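PDB 5WHM: IclR family transcriptional regulator from Brucella abortus, which represses transcription as an IclR-type regulator, probably binding DNA through its helix-turn-helix domain and responding to a small effector through its C-terminal domain. Local coordinates for residues C[6-11]-C[122-127]; C[113-118]-C[233-238]; C[207-212]-C[242-247]; C[219-224]-C[253-258]. All blocks are in the same frame, centred on the assembly; numbering follows the deposited sequence.

Interactions 2, 3 and 4 cluster on one side of the chain's centre, around strands 206-209, 216-225 and 229-238 of the C-terminal antiparallel sheet, their centres about 11 to 15 Å apart. Interactions 3 and 4 share helix 244-265, and Leu247 CD2 rests 3.8 Å from Val219 CG1. Interaction 2 supplies strand 229-238, the neighbour of strand 216-225, and touches interaction 3 where Leu242 CD1 lies 3.4 Å from Gly237 N. Interaction 1 stands apart, its centre 23 to 27 Å from the others, where the N-terminal tail meets the same sheet. A bound acetic acid contacts Asn234 of interaction 2 and lies about 5 Å from the Ala220 side chain of interaction 4.

Interaction 1: residues C[6-11]-C[122-127]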
loop_
_atom_site.group_PDB
_atom_site.type_symbol
_atom_site.label_atom_id
_atom_site.label_comp_id
_atom_site.label_asym_id
_atom_site.label_seq_id
_atom_site.Cartn_x
_atom_site.Cartn_y
_atom_site.Cartn_z
ATOM N N THR C 6 18.300 10.340 -1.932
ATOM C CA THR C 6 17.368 9.640 -2.816
ATOM C C THR C 6 17.125 10.458 -4.080
ATOM O O THR C 6 16.937 11.680 -4.024
ATOM C CB THR C 6 16.046 9.369 -2.086
ATOM O OG1 THR C 6 16.321 8.712 -0.846
ATOM C CG2 THR C 6 15.109 8.481 -2.913
HETATM N N MSE C 7 17.182 9.791 -5.229
HETATM C CA MSE C 7 17.007 10.500 -6.499
HETATM C C MSE C 7 15.595 11.069 -6.686
HETATM O O MSE C 7 14.588 10.373 -6.500
HETATM C CB MSE C 7 17.316 9.573 -7.680
HETATM C CG MSE C 7 18.599 8.779 -7.553
HETATM SE SE MSE C 7 18.796 7.641 -9.137
HETATM C CE MSE C 7 19.359 9.059 -10.347
ATOM N N LEU C 8 15.540 12.326 -7.104
ATOM C CA LEU C 8 14.298 12.987 -7.485
ATOM C C LEU C 8 13.987 12.835 -8.964
ATOM O O LEU C 8 12.814 12.883 -9.348
ATOM C CB LEU C 8 14.374 14.485 -7.162
ATOM C CG LEU C 8 14.703 14.864 -5.720
ATOM C CD1 LEU C 8 14.799 16.372 -5.572
ATOM C CD2 LEU C 8 13.674 14.306 -4.769
ATOM N N THR C 9 15.013 12.684 -9.803
ATOM C CA THR C 9 14.856 12.582 -11.255
ATOM C C THR C 9 15.655 11.391 -11.772
ATOM O O THR C 9 16.681 11.560 -12.452
ATOM C CB THR C 9 15.321 13.866 -11.937
ATOM O OG1 THR C 9 16.693 14.088 -11.601
ATOM C CG2 THR C 9 14.490 15.053 -11.470
ATOM N N PRO C 10 15.208 10.167 -11.479
ATOM C CA PRO C 10 16.013 8.986 -11.824
ATOM C C PRO C 10 16.143 8.728 -13.318
ATOM O O PRO C 10 16.984 7.904 -13.709
ATOM C CB PRO C 10 15.271 7.837 -11.130
ATOM C CG PRO C 10 13.885 8.318 -10.969
ATOM C CD PRO C 10 13.950 9.798 -10.807
ATOM N N LEU C 11 15.355 9.382 -14.166
ATOM C CA LEU C 11 15.484 9.133 -15.594
ATOM C C LEU C 11 16.431 10.136 -16.252
ATOM O O LEU C 11 16.613 10.098 -17.476
ATOM C CB LEU C 11 14.102 9.135 -16.269
ATOM C CG LEU C 11 13.114 8.014 -15.825
ATOM C CD1 LEU C 11 12.090 7.716 -16.905
ATOM C CD2 LEU C 11 13.812 6.731 -15.393
ATOM N N ALA C 122 4.099 10.951 9.358
ATOM C CA ALA C 122 4.404 11.029 7.932
ATOM C C ALA C 122 5.909 10.940 7.718
ATOM O O ALA C 122 6.695 11.224 8.624
ATOM C CB ALA C 122 3.876 12.335 7.309
ATOM N N ALA C 123 6.305 10.548 6.497
ATOM C CA ALA C 123 7.701 10.619 6.073
ATOM C C ALA C 123 7.743 11.002 4.592
ATOM O O ALA C 123 6.758 10.855 3.858
ATOM C CB ALA C 123 8.440 9.285 6.303
ATOM N N ARG C 124 8.895 11.499 4.159
ATOM C CA ARG C 124 9.015 12.049 2.818
ATOM C C ARG C 124 9.221 10.950 1.778
ATOM O O ARG C 124 9.949 9.981 2.021
ATOM C CB ARG C 124 10.183 13.026 2.755
ATOM C CG ARG C 124 10.342 13.677 1.395
ATOM C CD ARG C 124 11.447 14.738 1.405
ATOM N NE ARG C 124 12.780 14.146 1.528
ATOM C CZ ARG C 124 13.518 13.741 0.495
ATOM N NH1 ARG C 124 13.056 13.830 -0.750
ATOM N NH2 ARG C 124 14.716 13.230 0.706
ATOM N N ASP C 125 8.585 11.118 0.613
ATOM C CA ASP C 125 8.936 10.380 -0.613
ATOM C C ASP C 125 8.989 11.400 -1.748
ATOM O O ASP C 125 7.955 11.976 -2.115
ATOM C CB ASP C 125 7.940 9.234 -0.926
ATOM C CG ASP C 125 8.237 8.542 -2.304
ATOM O OD1 ASP C 125 7.502 8.759 -3.294
ATOM O OD2 ASP C 125 9.239 7.791 -2.401
ATOM N N ARG C 126 10.201 11.643 -2.265
ATOM C CA ARG C 126 10.516 12.643 -3.288
ATOM C C ARG C 126 10.061 14.023 -2.837
ATOM O O ARG C 126 10.622 14.564 -1.882
ATOM C CB ARG C 126 9.918 12.289 -4.656
ATOM C CG ARG C 126 10.632 11.130 -5.305
ATOM C CD ARG C 126 10.385 11.080 -6.798
ATOM N NE ARG C 126 10.861 9.811 -7.302
ATOM C CZ ARG C 126 10.795 9.437 -8.569
ATOM N NH1 ARG C 126 10.258 10.238 -9.488
ATOM N NH2 ARG C 126 11.268 8.257 -8.903
ATOM N N LEU C 127 9.049 14.594 -3.494
ATOM C CA LEU C 127 8.581 15.937 -3.146
ATOM C C LEU C 127 7.234 15.920 -2.419
ATOM O O LEU C 127 6.511 16.923 -2.432
ATOM C CB LEU C 127 8.513 16.813 -4.404
ATOM C CG LEU C 127 9.826 16.967 -5.195
ATOM C CD1 LEU C 127 9.624 17.604 -6.585
ATOM C CD2 LEU C 127 10.851 17.767 -4.397
HETATM O O HOH W 1 15.729 13.137 -1.854
#
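Residues 6-11 run as an irregular tail past the end of strand 118-125, coming nearest where the CA atoms of Leu8 and Arg126 are 5.7 Å apart. Arg126 has positive phi (56°) and, with Leu127, takes angles close to a type II' turn leading into strand 128-135. Its side chain runs extended from CG to NE and meets Pro10 tip to tip: the ring lays CD over one guanidinium face, and Pro10 CG comes 3.3 Å from Arg126 NH2. The charge of Arg126 is met by Glu31, whereas its NE and Met7 O are buried without hydrogen-bonding partners. Arg124, bent at chi3 (70°), folds back so that NH1 donates in plane to Arg126 O at 2.8 Å, on a carbonyl lone pair, bracing the turn. Arg124 NH2 donates a hydrogen bond at 2.8 Å to a water, which donates to Thr6 O. Leu8 CD2 sits at the edge of the Arg124 guanidinium, and Leu8 CD1 meets Leu127 CD2 at 4.3 Å. Asp125 pairs with Arg34 and with Arg89 of the second subunit. The site is a hairpin turn of the IclR C-terminal domain that receives the N-terminal tail and is tied to helix 24-33 by the Arg126-Glu31 salt bridge.

Interaction 2: residues C[113-118]-C[233-238]. With ACY (acetic acid), chain J.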
loop_
_atom_site.group_PDB
_atom_site.type_symbol
_atom_site.label_atom_id
_atom_site.label_comp_id
_atom_site.label_asym_id
_atom_site.label_seq_id
_atom_site.Cartn_x
_atom_site.Cartn_y
_atom_site.Cartn_z
ATOM N N ASP C 113 -7.471 13.185 21.032
ATOM C CA ASP C 113 -8.654 13.310 21.880
ATOM C C ASP C 113 -8.693 14.681 22.540
ATOM O O ASP C 113 -9.734 15.344 22.555
ATOM C CB ASP C 113 -8.684 12.224 22.962
ATOM C CG ASP C 113 -8.963 10.815 22.406
ATOM O OD1 ASP C 113 -9.343 10.653 21.211
ATOM O OD2 ASP C 113 -8.772 9.860 23.196
ATOM N N TYR C 114 -7.556 15.121 23.090
ATOM C CA TYR C 114 -7.492 16.439 23.713
ATOM C C TYR C 114 -7.798 17.548 22.717
ATOM O O TYR C 114 -8.531 18.494 23.034
ATOM C CB TYR C 114 -6.122 16.680 24.333
ATOM C CG TYR C 114 -5.969 18.130 24.727
ATOM C CD1 TYR C 114 -6.636 18.633 25.845
ATOM C CD2 TYR C 114 -5.216 19.012 23.952
ATOM C CE1 TYR C 114 -6.524 19.974 26.204
ATOM C CE2 TYR C 114 -5.106 20.361 24.302
ATOM C CZ TYR C 114 -5.759 20.823 25.430
ATOM O OH TYR C 114 -5.647 22.138 25.772
ATOM N N ALA C 115 -7.237 17.463 21.513
ATOM C CA ALA C 115 -7.346 18.554 20.553
ATOM C C ALA C 115 -8.604 18.474 19.706
ATOM O O ALA C 115 -8.873 19.419 18.945
ATOM C CB ALA C 115 -6.125 18.576 19.623
ATOM N N LYS C 116 -9.335 17.356 19.783
ATOM C CA LYS C 116 -10.478 17.064 18.912
ATOM C C LYS C 116 -10.104 17.232 17.441
ATOM O O LYS C 116 -10.852 17.789 16.637
ATOM C CB LYS C 116 -11.693 17.922 19.293
ATOM C CG LYS C 116 -12.049 17.831 20.776
ATOM C CD LYS C 116 -13.427 18.401 21.069
ATOM C CE LYS C 116 -13.820 18.182 22.527
ATOM N NZ LYS C 116 -13.709 16.743 22.914
ATOM N N ALA C 117 -8.931 16.716 17.084
ATOM C CA ALA C 117 -8.417 16.903 15.740
ATOM C C ALA C 117 -7.528 15.714 15.369
ATOM O O ALA C 117 -7.038 14.988 16.235
ATOM C CB ALA C 117 -7.638 18.213 15.631
ATOM N N ALA C 118 -7.285 15.553 14.074
ATOM C CA ALA C 118 -6.485 14.428 13.592
ATOM C C ALA C 118 -4.986 14.619 13.863
ATOM O O ALA C 118 -4.428 15.704 13.656
ATOM C CB ALA C 118 -6.724 14.227 12.097
ATOM N N PHE C 233 5.362 14.443 12.893
ATOM C CA PHE C 233 4.043 14.306 13.492
ATOM C C PHE C 233 3.289 15.611 13.352
ATOM O O PHE C 233 3.872 16.688 13.507
ATOM C CB PHE C 233 4.165 13.875 14.957
ATOM C CG PHE C 233 4.862 12.549 15.115
ATOM C CD1 PHE C 233 6.261 12.478 15.105
ATOM C CD2 PHE C 233 4.124 11.360 15.182
ATOM C CE1 PHE C 233 6.919 11.216 15.179
ATOM C CE2 PHE C 233 4.762 10.115 15.282
ATOM C CZ PHE C 233 6.166 10.042 15.299
ATOM N N ASN C 234 2.009 15.544 13.004
ATOM C CA ASN C 234 1.259 16.786 12.912
ATOM C C ASN C 234 -0.065 16.656 13.646
ATOM O O ASN C 234 -0.477 15.581 14.095
ATOM C CB ASN C 234 1.026 17.248 11.452
ATOM C CG ASN C 234 0.004 16.389 10.693
ATOM O OD1 ASN C 234 -0.558 15.432 11.221
ATOM N ND2 ASN C 234 -0.239 16.746 9.431
ATOM N N CYS C 235 -0.719 17.800 13.787
ATOM C CA CYS C 235 -2.038 17.857 14.389
ATOM C C CYS C 235 -2.728 19.008 13.685
ATOM O O CYS C 235 -2.194 20.123 13.664
ATOM C CB CYS C 235 -1.943 18.079 15.894
ATOM S SG CYS C 235 -3.577 18.231 16.693
ATOM N N GLY C 236 -3.873 18.746 13.074
ATOM C CA GLY C 236 -4.437 19.767 12.207
ATOM C C GLY C 236 -5.913 19.510 12.047
ATOM O O GLY C 236 -6.430 18.475 12.469
ATOM N N GLY C 237 -6.596 20.477 11.445
ATOM C CA GLY C 237 -8.020 20.363 11.250
ATOM C C GLY C 237 -8.645 21.667 10.811
ATOM O O GLY C 237 -7.962 22.587 10.359
ATOM N N PRO C 238 -9.971 21.748 10.902
ATOM C CA PRO C 238 -10.679 22.964 10.488
ATOM C C PRO C 238 -10.132 24.200 11.187
ATOM O O PRO C 238 -9.944 24.220 12.404
ATOM C CB PRO C 238 -12.135 22.680 10.889
ATOM C CG PRO C 238 -12.175 21.182 11.310
ATOM C CD PRO C 238 -10.868 20.576 10.946
HETATM C C ACY J . -0.561 19.969 7.151
HETATM O O ACY J . 0.384 19.365 7.720
HETATM O OXT ACY J . -0.510 21.171 6.771
HETATM C CH3 ACY J . -1.833 19.206 6.900
HETATM O O HOH W 2 -3.182 15.567 11.268
HETATM O O HOH W 3 -8.790 17.146 12.382
#
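Direct backbone bonding is limited to Ala118 and Gly236. Gly236 N donates to Ala118 O at 3.1 Å, nearly along the C=O axis, while the return bond from Ala118 N to Gly236 O is weak, 3.4 Å long and bent to 127°. Water makes up for this: one molecule accepts from Ala118 N at 2.8 Å and donates to Gly236 O at 2.7 Å, bridging the same two atoms. A second water donates to Ala118 O and, at 2.6 Å, to Asn234 OD1, so that Ala118 O is gripped by an amide and a water, and Cys235 CA adds a C-H...O contact at 3.3 Å to Ala118 O. Apolar packing lies beside these bonds: Cys235 SG, anti to its backbone N, points at Ala115 CB (3.9 Å) and also touches Ala117 CB, joining the end of helix 101-115 to the sheet. Ligand contact falls to Asn234, whose ND2 donates to O of the acetic acid at 3.2 Å and pairs with Tyr131 OH; Ser157 OG and Val158 N bind the ligand too. With three N-H or O-H groups round this probable crystallisation component, the chemistry is consistent with a carboxylate site, perhaps an effector pocket of this domain.

Interaction 3: residues C[207-212]-C[242-247]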
loop_
_atom_site.group_PDB
_atom_site.type_symbol
_atom_site.label_atom_id
_atom_site.label_comp_id
_atom_site.label_asym_id
_atom_site.label_seq_id
_atom_site.Cartn_x
_atom_site.Cartn_y
_atom_site.Cartn_z
ATOM N N LEU C 207 4.162 25.594 11.334
ATOM C CA LEU C 207 2.737 25.767 11.086
ATOM C C LEU C 207 2.430 25.762 9.596
ATOM O O LEU C 207 3.269 26.100 8.749
ATOM C CB LEU C 207 2.227 27.099 11.658
ATOM C CG LEU C 207 2.506 27.380 13.128
ATOM C CD1 LEU C 207 2.196 28.847 13.555
ATOM C CD2 LEU C 207 1.671 26.400 13.928
ATOM N N SER C 208 1.179 25.421 9.291
ATOM C CA SER C 208 0.568 25.766 8.008
ATOM C C SER C 208 -0.819 26.311 8.315
ATOM O O SER C 208 -1.760 25.538 8.505
ATOM C CB SER C 208 0.485 24.574 7.066
ATOM O OG SER C 208 -0.135 25.001 5.862
ATOM N N ILE C 209 -0.936 27.635 8.398
ATOM C CA ILE C 209 -2.216 28.296 8.675
ATOM C C ILE C 209 -2.889 28.556 7.329
ATOM O O ILE C 209 -2.719 29.618 6.708
ATOM C CB ILE C 209 -2.033 29.578 9.484
ATOM C CG1 ILE C 209 -1.265 29.290 10.774
ATOM C CG2 ILE C 209 -3.387 30.229 9.770
ATOM C CD1 ILE C 209 -1.901 28.199 11.618
ATOM N N GLY C 210 -3.673 27.576 6.878
ATOM C CA GLY C 210 -4.381 27.663 5.608
ATOM C C GLY C 210 -3.496 27.703 4.378
ATOM O O GLY C 210 -3.944 28.151 3.318
ATOM N N GLU C 211 -2.253 27.245 4.481
ATOM C CA GLU C 211 -1.315 27.351 3.370
ATOM C C GLU C 211 -1.202 26.055 2.569
ATOM O O GLU C 211 -0.442 25.998 1.595
ATOM C CB GLU C 211 0.051 27.794 3.893
ATOM C CG GLU C 211 0.010 29.194 4.504
ATOM C CD GLU C 211 1.221 29.498 5.371
ATOM O OE1 GLU C 211 1.197 29.192 6.603
ATOM O OE2 GLU C 211 2.193 30.030 4.802
ATOM N N TRP C 212 -1.940 25.020 2.954
ATOM C CA TRP C 212 -2.151 23.862 2.105
ATOM C C TRP C 212 -3.566 23.872 1.542
ATOM O O TRP C 212 -3.740 23.956 0.325
ATOM C CB TRP C 212 -1.872 22.561 2.869
ATOM C CG TRP C 212 -2.418 21.350 2.127
ATOM C CD1 TRP C 212 -2.054 20.906 0.884
ATOM C CD2 TRP C 212 -3.450 20.475 2.578
ATOM N NE1 TRP C 212 -2.787 19.797 0.545
ATOM C CE2 TRP C 212 -3.659 19.517 1.564
ATOM C CE3 TRP C 212 -4.218 20.405 3.750
ATOM C CZ2 TRP C 212 -4.595 18.493 1.691
ATOM C CZ3 TRP C 212 -5.144 19.393 3.872
ATOM C CH2 TRP C 212 -5.327 18.447 2.849
ATOM N N LEU C 242 -9.072 25.299 15.173
ATOM C CA LEU C 242 -7.658 25.360 15.549
ATOM C C LEU C 242 -7.072 26.677 15.067
ATOM O O LEU C 242 -6.329 26.714 14.084
ATOM C CB LEU C 242 -6.871 24.188 14.955
ATOM C CG LEU C 242 -7.250 22.784 15.428
ATOM C CD1 LEU C 242 -6.557 21.735 14.573
ATOM C CD2 LEU C 242 -6.864 22.611 16.888
ATOM N N PRO C 243 -7.397 27.785 15.730
ATOM C CA PRO C 243 -6.759 29.058 15.380
ATOM C C PRO C 243 -5.255 29.011 15.608
ATOM O O PRO C 243 -4.742 28.196 16.379
ATOM C CB PRO C 243 -7.429 30.064 16.327
ATOM C CG PRO C 243 -8.730 29.425 16.674
ATOM C CD PRO C 243 -8.468 27.965 16.728
ATOM N N ARG C 244 -4.550 29.934 14.939
ATOM C CA ARG C 244 -3.104 30.075 15.125
ATOM C C ARG C 244 -2.723 30.115 16.603
ATOM O O ARG C 244 -1.805 29.407 17.040
ATOM C CB ARG C 244 -2.620 31.342 14.407
ATOM C CG ARG C 244 -1.258 31.858 14.879
ATOM C CD ARG C 244 -0.841 33.129 14.138
ATOM N NE ARG C 244 -0.622 32.910 12.704
ATOM C CZ ARG C 244 0.513 32.464 12.167
ATOM N NH1 ARG C 244 1.551 32.162 12.939
ATOM N NH2 ARG C 244 0.616 32.332 10.853
ATOM N N GLU C 245 -3.454 30.900 17.397
ATOM C CA GLU C 245 -3.127 31.050 18.815
ATOM C C GLU C 245 -3.218 29.721 19.573
ATOM O O GLU C 245 -2.352 29.407 20.402
ATOM C CB GLU C 245 -4.043 32.094 19.447
ATOM C CG GLU C 245 -3.963 32.101 20.964
ATOM C CD GLU C 245 -4.638 33.317 21.577
ATOM O OE1 GLU C 245 -5.226 34.115 20.812
ATOM O OE2 GLU C 245 -4.580 33.457 22.818
ATOM N N LYS C 246 -4.258 28.925 19.315
ATOM C CA LYS C 246 -4.327 27.599 19.927
ATOM C C LYS C 246 -3.151 26.712 19.497
ATOM O O LYS C 246 -2.595 25.963 20.312
ATOM C CB LYS C 246 -5.656 26.935 19.570
ATOM C CG LYS C 246 -5.960 25.681 20.377
ATOM C CD LYS C 246 -7.396 25.214 20.137
ATOM C CE LYS C 246 -7.904 24.319 21.274
ATOM N NZ LYS C 246 -7.694 24.924 22.624
ATOM N N LEU C 247 -2.761 26.766 18.225
ATOM C CA LEU C 247 -1.649 25.931 17.787
ATOM C C LEU C 247 -0.326 26.391 18.397
ATOM O O LEU C 247 0.489 25.555 18.801
ATOM C CB LEU C 247 -1.570 25.912 16.260
ATOM C CG LEU C 247 -2.770 25.243 15.574
ATOM C CD1 LEU C 247 -2.700 25.366 14.069
ATOM C CD2 LEU C 247 -2.925 23.776 15.972
#
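Ile209 carries the contact from the end of edge strand 206-209, and its atoms meet two residues of the helix in succession. Ile209 CB lies 4.1 Å from Arg244 NH2. Ile209 CG1, anti to the carbonyl carbon (chi1 -55°), stands over one face of the Arg244 guanidinium, displaced toward its rim, with Arg244 NH2 3.6 Å away. Ile209 CD1 is turned back toward the backbone by chi2 of -55° and ends 3.8 Å from Leu247 CD1, the two side chains lying alongside with their tips pointing opposite ways. Arg244 reaches this position by an extended start and a bend at chi3 (-65°), which brings the guanidinium over the isoleucine, the two side chains crossing nearly perpendicularly. The strand closes one side of the six-stranded sheet of the C-terminal domain, and residues 242-247 begin the long helix 244-265 packed on one face of it, with Pro243 at the N-cap and its carbonyl accepting from Leu247 N. Two residues earlier in the strand, Leu207 CD1 comes 3.4 Å from Arg244 NH1, and Leu207 CD2 meets Leu247 CB at 4.0 Å. Arg244 NH1 forms a salt bridge with Glu248, one turn on. Glu211 OE1, which accepts from Ile209 N at 3.2 Å on its anti lone pair, lies 5.3 Å from Arg244 NH2, a separation that may allow a weak electrostatic attraction, without contact, while Glu211 OE2 pairs with Arg160.

Interaction 4: residues C[219-224]-C[253-258]; sequences VAVPLV and PRLIEM
Strand 219-224 and helix 253-258 run almost side by side, their axes 8.2 Å apart at closest and their N-to-C directions 21° apart. The tight part is the first half of the strand, where Leu255 is pressed between Val219 and Val221. Its CG is anti to the backbone N (chi1 -179°), and chi2 of 55° lays Leu255 CD2 over the strand backbone, 3.4 Å from Val219 O and 3.9 Å from Ala220 CA. Val219 CG1, in the crowded position between its own N and carbonyl carbon, meets Leu255 CD2 at 4.0 Å. One residue beyond Ala220, Val221 turns CG2 into the helix: Val221 CG2 touches Leu255 CG at 3.7 Å and Ile256 CG1 at 3.6 Å, the isoleucine crossing it at about a right angle. Ile256 makes a close but small contact at the partly exposed edge of the patch; the strand beyond, Pro222 to Val224, does not touch helix 253-258. The outer side of the helix carries Pro253, Arg254 and Glu257, all solvent-exposed, where Arg254 forms a salt bridge with Asp250 and a cation-pi contact with Tyr114. Ala220 points to the other face of the sheet, against Ser157 and Ala161 of helix 157-165, its side chain about 5 Å from the bound acetic acid. With helix 244-265 on one face, beside helix 101-115, and helix 157-165 on the other, this strand shows the layered alpha/beta build of the GAF-related IclR C-terminal domain.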
loop_
_atom_site.group_PDB
_atom_site.type_symbol
_atom_site.label_atom_id
_atom_site.label_comp_id
_atom_site.label_asym_id
_atom_site.label_seq_id
_atom_site.Cartn_x
_atom_site.Cartn_y
_atom_site.Cartn_z
ATOM N N VAL C 219 -0.102 22.088 12.729
ATOM C CA VAL C 219 1.227 22.322 13.294
ATOM C C VAL C 219 1.947 20.989 13.227
ATOM O O VAL C 219 1.318 19.943 13.379
ATOM C CB VAL C 219 1.159 22.839 14.752
ATOM C CG1 VAL C 219 0.394 21.862 15.649
ATOM C CG2 VAL C 219 2.556 23.128 15.337
ATOM N N ALA C 220 3.259 21.013 12.997
ATOM C CA ALA C 220 3.997 19.757 12.843
ATOM C C ALA C 220 5.344 19.853 13.537
ATOM O O ALA C 220 5.925 20.946 13.668
ATOM C CB ALA C 220 4.212 19.384 11.356
ATOM N N VAL C 221 5.825 18.700 13.993
ATOM C CA VAL C 221 7.087 18.600 14.730
ATOM C C VAL C 221 7.858 17.408 14.183
ATOM O O VAL C 221 7.309 16.292 14.143
ATOM C CB VAL C 221 6.854 18.429 16.239
ATOM C CG1 VAL C 221 8.156 18.083 16.954
ATOM C CG2 VAL C 221 6.229 19.702 16.845
ATOM N N PRO C 222 9.108 17.570 13.760
ATOM C CA PRO C 222 9.845 16.439 13.188
ATOM C C PRO C 222 10.594 15.657 14.263
ATOM O O PRO C 222 10.820 16.126 15.378
ATOM C CB PRO C 222 10.822 17.128 12.226
ATOM C CG PRO C 222 11.169 18.442 12.981
ATOM C CD PRO C 222 9.909 18.812 13.760
ATOM N N LEU C 223 10.962 14.431 13.913
ATOM C CA LEU C 223 11.774 13.590 14.784
ATOM C C LEU C 223 12.808 12.872 13.924
ATOM O O LEU C 223 12.439 12.186 12.969
ATOM C CB LEU C 223 10.895 12.578 15.519
ATOM C CG LEU C 223 11.603 11.411 16.196
ATOM C CD1 LEU C 223 12.415 11.942 17.369
ATOM C CD2 LEU C 223 10.583 10.409 16.649
ATOM N N VAL C 224 14.084 13.014 14.253
ATOM C CA VAL C 224 15.142 12.335 13.516
ATOM C C VAL C 224 15.316 10.946 14.118
ATOM O O VAL C 224 15.654 10.818 15.295
ATOM C CB VAL C 224 16.459 13.126 13.557
ATOM C CG1 VAL C 224 17.561 12.330 12.870
ATOM C CG2 VAL C 224 16.300 14.485 12.883
ATOM N N PRO C 253 3.244 23.171 21.538
ATOM C CA PRO C 253 4.004 22.674 22.704
ATOM C C PRO C 253 3.635 21.253 23.124
ATOM O O PRO C 253 4.531 20.442 23.398
ATOM C CB PRO C 253 3.675 23.716 23.790
ATOM C CG PRO C 253 3.518 24.986 23.010
ATOM C CD PRO C 253 2.800 24.572 21.745
ATOM N N ARG C 254 2.348 20.912 23.163
ATOM C CA ARG C 254 1.971 19.526 23.453
ATOM C C ARG C 254 2.514 18.559 22.409
ATOM O O ARG C 254 2.884 17.426 22.736
ATOM C CB ARG C 254 0.454 19.389 23.532
ATOM C CG ARG C 254 -0.153 20.106 24.691
ATOM C CD ARG C 254 -1.644 20.156 24.517
ATOM N NE ARG C 254 -2.292 19.215 25.407
ATOM C CZ ARG C 254 -2.892 19.561 26.536
ATOM N NH1 ARG C 254 -2.946 20.833 26.896
ATOM N NH2 ARG C 254 -3.449 18.632 27.289
ATOM N N LEU C 255 2.542 18.973 21.146
ATOM C CA LEU C 255 3.041 18.059 20.117
ATOM C C LEU C 255 4.539 17.844 20.284
ATOM O O LEU C 255 5.044 16.731 20.077
ATOM C CB LEU C 255 2.698 18.604 18.726
ATOM C CG LEU C 255 3.086 17.810 17.474
ATOM C CD1 LEU C 255 2.542 16.352 17.504
ATOM C CD2 LEU C 255 2.584 18.547 16.238
ATOM N N ILE C 256 5.263 18.908 20.670
ATOM C CA ILE C 256 6.700 18.802 20.919
ATOM C C ILE C 256 6.971 17.832 22.059
ATOM O O ILE C 256 7.904 17.024 21.995
ATOM C CB ILE C 256 7.297 20.185 21.219
ATOM C CG1 ILE C 256 7.306 21.058 19.959
ATOM C CG2 ILE C 256 8.718 20.069 21.859
ATOM C CD1 ILE C 256 7.638 22.565 20.312
ATOM N N GLU C 257 6.173 17.913 23.127
ATOM C CA GLU C 257 6.343 16.998 24.248
ATOM C C GLU C 257 6.016 15.563 23.839
ATOM O O GLU C 257 6.693 14.626 24.270
ATOM C CB GLU C 257 5.466 17.438 25.420
ATOM C CG GLU C 257 5.533 16.522 26.632
ATOM C CD GLU C 257 6.933 16.410 27.244
ATOM O OE1 GLU C 257 7.791 17.292 26.987
ATOM O OE2 GLU C 257 7.169 15.432 27.994
HETATM N N MSE C 258 4.986 15.383 23.023
HETATM C CA MSE C 258 4.611 14.040 22.516
HETATM C C MSE C 258 5.753 13.420 21.725
HETATM O O MSE C 258 6.117 12.267 21.944
HETATM C CB MSE C 258 3.354 14.103 21.642
HETATM C CG MSE C 258 2.763 12.671 21.272
HETATM SE SE MSE C 258 1.525 12.850 19.786
HETATM C CE MSE C 258 2.784 12.958 18.290
#